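Local coordinates for protein enoyl-CoA hydratase carB homologue (Streptomyces cattleya, PDB 5O34) that probably builds a carboxymethylproline by carbon-carbon bond formation early in thienamycin biosynthesis, as does its crotonase-superfamily homologue CarB, at residues Gly97-Phe103 and Ala144-Ala150. Coordinates in Å, arbitrary orientation, origin at the centre of the assembly. Residues are numbered along the deposited sequence.
Sequences GGAGRSF and AAIDGYA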
ATOM      1  N   GLY A  97     -19.117  -4.505 -18.529  1.00 70.85           N
ATOM      2  CA  GLY A  97     -18.628  -4.356 -19.896  1.00 72.07           C
ATOM      3  C   GLY A  97     -19.435  -5.089 -20.951  1.00 78.92           C
ATOM      4  O   GLY A  97     -19.452  -4.674 -22.114  1.00 79.32           O
ATOM      5  N   GLY A  98     -20.091  -6.175 -20.546  1.00 77.39           N
ATOM      6  CA  GLY A  98     -20.883  -7.020 -21.434  1.00 78.08           C
ATOM      7  C   GLY A  98     -20.433  -8.469 -21.403  1.00 82.16           C
ATOM      8  O   GLY A  98     -19.678  -8.863 -20.507  1.00 81.04           O
ATOM      9  N   ALA A  99     -20.890  -9.276 -22.381  1.00 79.19           N
ATOM     10  CA  ALA A  99     -20.534 -10.697 -22.468  1.00 78.61           C
ATOM     11  C   ALA A  99     -19.261 -10.906 -23.293  1.00 80.05           C
ATOM     12  O   ALA A  99     -19.265 -10.666 -24.508  1.00 79.02           O
ATOM     13  CB  ALA A  99     -21.690 -11.503 -23.047  1.00 79.44           C
ATOM     14  N   GLY A 100     -18.185 -11.312 -22.605  1.00 74.99           N
ATOM     15  CA  GLY A 100     -16.862 -11.574 -23.174  1.00 74.74           C
ATOM     16  C   GLY A 100     -16.240 -10.394 -23.896  1.00 78.67           C
ATOM     17  O   GLY A 100     -15.396 -10.573 -24.778  1.00 79.30           O
ATOM     18  N   ARG A 101     -16.676  -9.178 -23.527  1.00 73.84           N
ATOM     19  CA  ARG A 101     -16.244  -7.918 -24.115  1.00 72.26           C
ATOM     20  C   ARG A 101     -15.352  -7.157 -23.166  1.00 72.52           C
ATOM     21  O   ARG A 101     -15.413  -7.354 -21.943  1.00 71.28           O
ATOM     22  CB  ARG A 101     -17.458  -7.049 -24.454  1.00 73.48           C
ATOM     23  CG  ARG A 101     -18.188  -7.481 -25.700  1.00 85.38           C
ATOM     24  CD  ARG A 101     -19.560  -6.884 -25.711  1.00 96.25           C
ATOM     25  NE  ARG A 101     -19.654  -5.712 -26.581  1.00109.90           N
ATOM     26  CZ  ARG A 101     -19.655  -4.446 -26.167  1.00122.50           C
ATOM     27  NH1 ARG A 101     -19.544  -4.162 -24.872  1.00111.00           N
ATOM     28  NH2 ARG A 101     -19.769  -3.456 -27.040  1.00104.37           N
ATOM     29  N   SER A 102     -14.546  -6.257 -23.741  1.00 66.66           N
ATOM     30  CA  SER A 102     -13.615  -5.402 -23.017  1.00 65.03           C
ATOM     31  C   SER A 102     -14.359  -4.407 -22.144  1.00 65.15           C
ATOM     32  O   SER A 102     -15.430  -3.939 -22.526  1.00 65.29           O
ATOM     33  CB  SER A 102     -12.704  -4.668 -23.995  1.00 69.18           C
ATOM     34  OG  SER A 102     -12.045  -5.581 -24.863  1.00 80.39           O
ATOM     35  N   PHE A 103     -13.802  -4.104 -20.962  1.00 59.21           N
ATOM     36  CA  PHE A 103     -14.369  -3.157 -20.004  1.00 57.36           C
ATOM     37  C   PHE A 103     -14.137  -1.720 -20.493  1.00 64.06           C
ATOM     38  O   PHE A 103     -12.996  -1.332 -20.751  1.00 66.02           O
ATOM     39  CB  PHE A 103     -13.768  -3.388 -18.604  1.00 57.50           C
ATOM     40  CG  PHE A 103     -14.488  -2.686 -17.476  1.00 57.41           C
ATOM     41  CD1 PHE A 103     -15.586  -3.271 -16.861  1.00 59.28           C
ATOM     42  CD2 PHE A 103     -14.069  -1.435 -17.033  1.00 58.51           C
ATOM     43  CE1 PHE A 103     -16.255  -2.616 -15.819  1.00 60.71           C
ATOM     44  CE2 PHE A 103     -14.742  -0.773 -16.001  1.00 60.86           C
ATOM     45  CZ  PHE A 103     -15.825  -1.370 -15.393  1.00 59.52           C
ATOM     46  N   ALA A 144     -17.316  -3.353 -10.288  1.00 51.35           N
ATOM     47  CA  ALA A 144     -16.914  -3.479 -11.684  1.00 50.95           C
ATOM     48  C   ALA A 144     -16.855  -4.983 -12.010  1.00 54.55           C
ATOM     49  O   ALA A 144     -16.277  -5.753 -11.244  1.00 53.62           O
ATOM     50  CB  ALA A 144     -15.563  -2.825 -11.912  1.00 51.43           C
ATOM     51  N   ALA A 145     -17.531  -5.403 -13.093  1.00 52.13           N
ATOM     52  CA  ALA A 145     -17.580  -6.803 -13.538  1.00 52.12           C
ATOM     53  C   ALA A 145     -16.865  -6.902 -14.886  1.00 55.48           C
ATOM     54  O   ALA A 145     -17.336  -6.371 -15.891  1.00 53.74           O
ATOM     55  CB  ALA A 145     -19.018  -7.279 -13.631  1.00 52.94           C
ATOM     56  N   ILE A 146     -15.665  -7.502 -14.861  1.00 54.18           N
ATOM     57  CA  ILE A 146     -14.729  -7.605 -15.983  1.00 54.31           C
ATOM     58  C   ILE A 146     -14.698  -9.037 -16.573  1.00 63.78           C
ATOM     59  O   ILE A 146     -14.368  -9.991 -15.867  1.00 63.57           O
ATOM     60  CB  ILE A 146     -13.331  -7.065 -15.528  1.00 55.42           C
ATOM     61  CG1 ILE A 146     -13.476  -5.707 -14.780  1.00 54.02           C
ATOM     62  CG2 ILE A 146     -12.365  -6.935 -16.705  1.00 55.76           C
ATOM     63  CD1 ILE A 146     -12.227  -5.156 -14.018  1.00 53.46           C
ATOM     64  N   ASP A 147     -15.100  -9.177 -17.851  1.00 64.62           N
ATOM     65  CA  ASP A 147     -15.148 -10.460 -18.579  1.00 66.19           C
ATOM     66  C   ASP A 147     -14.110 -10.542 -19.689  1.00 69.64           C
ATOM     67  O   ASP A 147     -14.022 -11.556 -20.387  1.00 71.67           O
ATOM     68  CB  ASP A 147     -16.546 -10.729 -19.175  1.00 69.67           C
ATOM     69  CG  ASP A 147     -16.949 -12.206 -19.252  1.00 86.31           C
ATOM     70  OD1 ASP A 147     -16.049 -13.080 -19.268  1.00 88.38           O
ATOM     71  OD2 ASP A 147     -18.158 -12.486 -19.295  1.00 90.57           O
ATOM     72  N   GLY A 148     -13.336  -9.485 -19.853  1.00 64.11           N
ATOM     73  CA  GLY A 148     -12.308  -9.452 -20.877  1.00 63.21           C
ATOM     74  C   GLY A 148     -11.201  -8.494 -20.531  1.00 67.03           C
ATOM     75  O   GLY A 148     -10.861  -8.313 -19.361  1.00 68.47           O
ATOM     76  N   TYR A 149     -10.641  -7.881 -21.552  1.00 62.90           N
ATOM     77  CA  TYR A 149      -9.585  -6.901 -21.417  1.00 62.78           C
ATOM     78  C   TYR A 149     -10.052  -5.615 -20.707  1.00 64.28           C
ATOM     79  O   TYR A 149     -11.148  -5.119 -20.964  1.00 63.82           O
ATOM     80  CB  TYR A 149      -9.029  -6.553 -22.795  1.00 64.65           C
ATOM     81  CG  TYR A 149      -7.937  -7.472 -23.288  1.00 68.87           C
ATOM     82  CD1 TYR A 149      -8.240  -8.631 -24.000  1.00 71.77           C
ATOM     83  CD2 TYR A 149      -6.595  -7.139 -23.121  1.00 70.37           C
ATOM     84  CE1 TYR A 149      -7.230  -9.452 -24.509  1.00 75.04           C
ATOM     85  CE2 TYR A 149      -5.579  -7.941 -23.637  1.00 72.08           C
ATOM     86  CZ  TYR A 149      -5.899  -9.101 -24.326  1.00 83.74           C
ATOM     87  OH  TYR A 149      -4.890  -9.898 -24.820  1.00 84.91           O
ATOM     88  N   ALA A 150      -9.205  -5.103 -19.806  1.00 58.53           N
ATOM     89  CA  ALA A 150      -9.356  -3.840 -19.082  1.00 57.01           C
ATOM     90  C   ALA A 150      -7.996  -3.164 -19.286  1.00 58.68           C
ATOM     91  O   ALA A 150      -6.999  -3.541 -18.666  1.00 58.50           O
ATOM     92  CB  ALA A 150      -9.637  -4.098 -17.604  1.00 57.53           C
TER
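Phe103, the most deeply engaged residue of the loop Gly97-Phe103, lays its ring beside the end of strand 142-146. Its CZ lies 3.8 Å from Ala144 CB and its CD1 3.8 Å from Ile146 CG1, while the carbonyl oxygen of Ala145 sits at the ring edge, 3.7 Å from CD1. Phe60 meets the same ring edge-to-face and Ile157 of helix 152-158 packs against it, which makes the phenylalanine part of the hydrophobic core. Its backbone is fixed as well: Phe103 N donates to Tyr149 O (2.8 Å, 156°), and Ser102 CA approaches that oxygen at 3.2 Å in a CA-H...O contact. The two segments run parallel here, Ser102 facing Tyr149 and Phe103 facing Ala150. In the crotonase fold, the oxyanion-hole amides typically come from the loop after one strand (here 92-96) and from the N-terminal end of a helix (here 152-158); the contact's location is consistent with that site. Beyond the strand end, Asp147 points toward the turn of the loop, its OD2 3.5 Å from Gly100 N and its CB 3.9 Å from Gly98 O; OD1 is hydrogen-bonded to Ser167. Next to it, Gly148 lets the two backbones come close, because a CB there would lie only 3.0 Å from Arg101 O. The CA-to-CB bond of Tyr149 points sideways and its ring leads away from the loop, touching Arg171 and Val173.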